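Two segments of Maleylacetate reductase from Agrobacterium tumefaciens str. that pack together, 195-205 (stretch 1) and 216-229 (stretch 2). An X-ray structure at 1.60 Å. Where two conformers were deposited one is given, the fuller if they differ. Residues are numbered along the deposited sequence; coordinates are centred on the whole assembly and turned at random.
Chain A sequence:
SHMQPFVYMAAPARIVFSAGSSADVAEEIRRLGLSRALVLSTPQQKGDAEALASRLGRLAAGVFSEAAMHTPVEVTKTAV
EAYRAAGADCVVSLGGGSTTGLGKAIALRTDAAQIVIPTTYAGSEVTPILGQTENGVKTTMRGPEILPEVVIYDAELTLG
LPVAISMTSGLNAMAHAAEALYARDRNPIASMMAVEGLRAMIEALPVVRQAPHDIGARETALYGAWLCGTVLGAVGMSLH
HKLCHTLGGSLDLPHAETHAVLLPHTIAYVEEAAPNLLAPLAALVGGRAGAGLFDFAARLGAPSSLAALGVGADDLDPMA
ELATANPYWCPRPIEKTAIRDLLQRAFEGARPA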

# COMPACT_ATOMS: atom_id res chain seq x y z
N VAL A 195 -8.18 24.46 14.60
CA VAL A 195 -9.63 24.43 14.55
C VAL A 195 -10.11 24.61 13.10
O VAL A 195 -11.03 23.92 12.63
CB VAL A 195 -10.24 25.49 15.50
CG1 VAL A 195 -11.76 25.53 15.30
CG2 VAL A 195 -9.91 25.09 16.93
N GLU A 196 -9.50 25.54 12.37
CA GLU A 196 -9.89 25.77 10.99
C GLU A 196 -9.58 24.53 10.12
O GLU A 196 -10.41 24.20 9.26
CB GLU A 196 -9.18 27.01 10.46
CG GLU A 196 -9.44 27.28 8.98
CD GLU A 196 -10.84 27.77 8.63
OE1 GLU A 196 -11.78 27.80 9.46
OE2 GLU A 196 -10.98 28.12 7.44
N GLY A 197 -8.43 23.88 10.34
CA GLY A 197 -8.09 22.64 9.62
C GLY A 197 -9.11 21.55 9.90
O GLY A 197 -9.56 20.87 8.97
N LEU A 198 -9.47 21.38 11.16
CA LEU A 198 -10.56 20.41 11.50
C LEU A 198 -11.87 20.75 10.83
O LEU A 198 -12.55 19.84 10.31
CB LEU A 198 -10.72 20.36 13.04
CG LEU A 198 -9.54 19.70 13.77
CD1 LEU A 198 -9.51 20.10 15.26
CD2 LEU A 198 -9.61 18.15 13.62
N ARG A 199 -12.27 22.02 10.84
CA ARG A 199 -13.52 22.43 10.23
C ARG A 199 -13.54 22.14 8.72
O ARG A 199 -14.56 21.70 8.15
CB ARG A 199 -13.79 23.91 10.52
CG ARG A 199 -15.13 24.35 10.10
CD ARG A 199 -15.17 25.87 9.76
NE ARG A 199 -14.21 26.19 8.70
CZ ARG A 199 -14.39 25.95 7.40
NH1 ARG A 199 -13.44 26.26 6.53
NH2 ARG A 199 -15.54 25.42 6.98
N ALA A 200 -12.40 22.34 8.06
CA ALA A 200 -12.25 22.08 6.63
C ALA A 200 -12.35 20.57 6.35
O ALA A 200 -13.08 20.18 5.43
CB ALA A 200 -10.95 22.66 6.10
N MSE A 201 -11.67 19.75 7.16
CA MSE A 201 -11.68 18.31 6.88
C MSE A 201 -13.08 17.72 7.16
O MSE A 201 -13.54 16.86 6.41
CB MSE A 201 -10.61 17.58 7.69
CG MSE A 201 -9.20 18.18 7.63
SE MSE A 201 -8.45 18.33 5.83
CE MSE A 201 -9.27 16.67 5.18
N ILE A 202 -13.74 18.20 8.22
CA ILE A 202 -15.08 17.67 8.61
C ILE A 202 -16.10 18.03 7.53
O ILE A 202 -16.96 17.20 7.19
CB ILE A 202 -15.45 18.12 10.03
CG1 ILE A 202 -14.57 17.38 11.02
CG2 ILE A 202 -16.90 17.85 10.38
CD1 ILE A 202 -14.65 17.98 12.48
N GLU A 203 -15.96 19.21 6.96
CA GLU A 203 -16.82 19.62 5.86
C GLU A 203 -16.56 18.83 4.58
O GLU A 203 -17.53 18.36 3.92
CB GLU A 203 -16.64 21.12 5.60
CG GLU A 203 -17.56 21.62 4.50
CD GLU A 203 -17.52 23.12 4.38
OE1 GLU A 203 -16.83 23.62 3.47
OE2 GLU A 203 -18.18 23.81 5.20
N ALA A 204 -15.28 18.71 4.21
CA ALA A 204 -14.87 18.23 2.90
C ALA A 204 -14.89 16.72 2.77
O ALA A 204 -15.29 16.23 1.71
CB ALA A 204 -13.48 18.75 2.50
N LEU A 205 -14.41 15.98 3.77
CA LEU A 205 -14.23 14.52 3.55
C LEU A 205 -15.54 13.78 3.20
O LEU A 205 -15.46 12.95 2.31
CB LEU A 205 -13.53 13.87 4.76
CG LEU A 205 -12.07 14.35 4.88
CD1 LEU A 205 -11.48 13.89 6.24
CD2 LEU A 205 -11.16 13.86 3.72
N GLY A 216 -14.16 21.42 -5.81
CA GLY A 216 -14.38 22.30 -4.64
C GLY A 216 -14.12 21.58 -3.33
O GLY A 216 -13.43 22.09 -2.44
N ALA A 217 -14.67 20.37 -3.22
CA ALA A 217 -14.42 19.58 -2.00
C ALA A 217 -12.94 19.20 -1.87
O ALA A 217 -12.39 19.20 -0.75
CB ALA A 217 -15.32 18.34 -1.99
N ARG A 218 -12.30 18.82 -2.98
CA ARG A 218 -10.87 18.54 -2.98
C ARG A 218 -10.04 19.76 -2.55
O ARG A 218 -9.09 19.61 -1.79
CB ARG A 218 -10.36 17.99 -4.33
CG ARG A 218 -10.87 16.56 -4.64
CD ARG A 218 -10.31 15.51 -3.67
NE ARG A 218 -10.59 14.18 -4.24
CZ ARG A 218 -10.13 13.04 -3.76
NH1 ARG A 218 -9.41 13.01 -2.63
NH2 ARG A 218 -10.40 11.92 -4.43
N GLU A 219 -10.42 20.95 -3.02
CA GLU A 219 -9.68 22.14 -2.61
C GLU A 219 -9.78 22.33 -1.10
O GLU A 219 -8.75 22.63 -0.44
CB GLU A 219 -10.24 23.37 -3.36
CG GLU A 219 -9.84 23.36 -4.83
CD GLU A 219 -10.40 24.56 -5.57
OE1 GLU A 219 -11.44 25.09 -5.13
OE2 GLU A 219 -9.80 24.99 -6.56
N THR A 220 -10.98 22.17 -0.57
CA THR A 220 -11.23 22.40 0.83
C THR A 220 -10.43 21.38 1.64
O THR A 220 -9.80 21.73 2.64
CB THR A 220 -12.73 22.32 1.13
OG1 THR A 220 -13.36 23.40 0.39
CG2 THR A 220 -13.01 22.53 2.60
N ALA A 221 -10.46 20.11 1.21
CA ALA A 221 -9.69 19.12 2.00
C ALA A 221 -8.18 19.38 1.95
O ALA A 221 -7.47 19.17 2.93
CB ALA A 221 -9.97 17.72 1.50
N LEU A 222 -7.66 19.79 0.80
CA LEU A 222 -6.23 20.06 0.71
C LEU A 222 -5.82 21.28 1.57
O LEU A 222 -4.76 21.28 2.20
CB LEU A 222 -5.87 20.24 -0.76
CG LEU A 222 -4.39 20.18 -1.06
CD1 LEU A 222 -3.63 18.90 -0.59
CD2 LEU A 222 -4.19 20.32 -2.57
N TYR A 223 -6.65 22.32 1.54
CA TYR A 223 -6.46 23.47 2.41
C TYR A 223 -6.44 23.01 3.88
O TYR A 223 -5.55 23.43 4.64
CB TYR A 223 -7.61 24.41 2.16
CG TYR A 223 -7.89 25.46 3.22
CD1 TYR A 223 -7.01 26.54 3.38
CD2 TYR A 223 -9.01 25.37 4.03
CE1 TYR A 223 -7.28 27.53 4.36
CE2 TYR A 223 -9.30 26.34 4.99
CZ TYR A 223 -8.42 27.41 5.13
OH TYR A 223 -8.70 28.39 6.05
N GLY A 224 -7.38 22.16 4.27
CA GLY A 224 -7.39 21.65 5.65
C GLY A 224 -6.09 20.90 5.93
O GLY A 224 -5.50 21.05 7.02
N ALA A 225 -5.64 20.08 4.98
CA ALA A 225 -4.41 19.30 5.18
C ALA A 225 -3.18 20.17 5.40
O ALA A 225 -2.30 19.89 6.23
CB ALA A 225 -4.21 18.32 3.98
N TRP A 226 -3.14 21.28 4.68
CA TRP A 226 -2.07 22.26 4.87
C TRP A 226 -2.06 22.84 6.27
O TRP A 226 -1.00 22.87 6.93
CB TRP A 226 -2.23 23.36 3.81
CG TRP A 226 -1.39 24.58 4.08
CD1 TRP A 226 -0.05 24.63 4.33
CD2 TRP A 226 -1.87 25.93 4.09
NE1 TRP A 226 0.34 25.98 4.50
CE2 TRP A 226 -0.77 26.77 4.34
CE3 TRP A 226 -3.13 26.51 3.89
CZ2 TRP A 226 -0.90 28.17 4.39
CZ3 TRP A 226 -3.27 27.89 3.96
CH2 TRP A 226 -2.16 28.69 4.22
N LEU A 227 -3.23 23.26 6.76
CA LEU A 227 -3.27 23.82 8.13
C LEU A 227 -2.92 22.75 9.15
O LEU A 227 -2.22 23.02 10.12
CB LEU A 227 -4.67 24.38 8.41
CG LEU A 227 -5.01 25.58 7.51
CD1 LEU A 227 -6.42 26.03 7.85
CD2 LEU A 227 -4.04 26.72 7.74
N CYS A 228 -3.42 21.52 8.95
CA CYS A 228 -3.12 20.45 9.90
C CYS A 228 -1.63 20.10 9.90
O CYS A 228 -1.04 19.89 10.96
CB CYS A 228 -3.95 19.19 9.52
SG CYS A 228 -5.74 19.37 9.85
N GLY A 229 -1.01 20.06 8.72
CA GLY A 229 0.43 19.81 8.68
C GLY A 229 1.23 20.92 9.31
O GLY A 229 2.27 20.67 9.91

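Both stretches are helical, and each helix runs on beyond the residues given here. They pack nearly antiparallel, at 151° between their N-to-C directions. Their axes approach to 7.8 Å, which is close for two helices. Small residues allow this: the contact is lined with glycine and alanine.

Stretch 2 begins at Gly-216, which does not touch the partner helix. Ala-217 is the first residue to meet it. Its backbone O lies 3.5 Å from Ala-204 CB, and the CA atoms of Ala-217 and Ala-204 are 5.1 Å apart. Arg-218 and Glu-219 make no contact with stretch 1. The Arg-218 guanidinium is hydrogen-bonded elsewhere in the structure.

Thr-220 points toward stretch 1. Its methyl, CG2, does the packing: it is 3.7 Å from Ala-200 O and 3.8 Å from Ala-204 CB.

Ala-221 continues the small-residue seam. Its CB is 3.8 Å from Ala-204 CB and 3.9 Å from Met-201 CE. Met-201 is a selenomethionine, and its SE sits 3.2 Å from Ala-221 O. The side chain starts sideways, but its end reaches into a hole formed by Ala-221, Gly-224, Ala-225 and Cys-228. Leu-222 points away and takes no part.

Tyr-223 provides the hydrogen bond between the stretches. Its OH donates to Glu-196 OE2 at 2.7 Å. The carboxylate also receives Arg-199, with NE to OE1 of Glu-196 at 3.0 Å in a salt bridge. Glu-196 thus ties its own helix and the tyrosine into one polar cluster. Arg-199 NH1 lies at the tyrosine ring edge, 4.4 Å from Tyr-223 CE2. On the apolar side of the chemistry, Ala-200 CB is 3.9 Å from Tyr-223 CD2.

Gly-224 marks the closest backbone approach. Its CA is 4.2 Å from the CA of Gly-197 and 3.7 Å from Ala-200 CB. A CB on Gly-224 would lie 2.4 Å from Met-201 SE, a clash. The selenium therefore occupies space that the missing side chain leaves free. Ala-225 points away, yet its backbone N is 3.4 Å from Met-201 SE.

Trp-226 is out of reach. Leu-227 points back toward stretch 1, and its CD1 packs 3.5 Å from Glu-196 CG, the aliphatic part of that side chain. Cys-228 also points toward stretch 1. Its SG is 4.0 Å from Gly-197 C and 4.3 Å from Met-201 CG. A CB on Gly-197 would come 2.9 Å from this SG, so the bare glycine makes room for the sulfur. Gly-229 makes no contact.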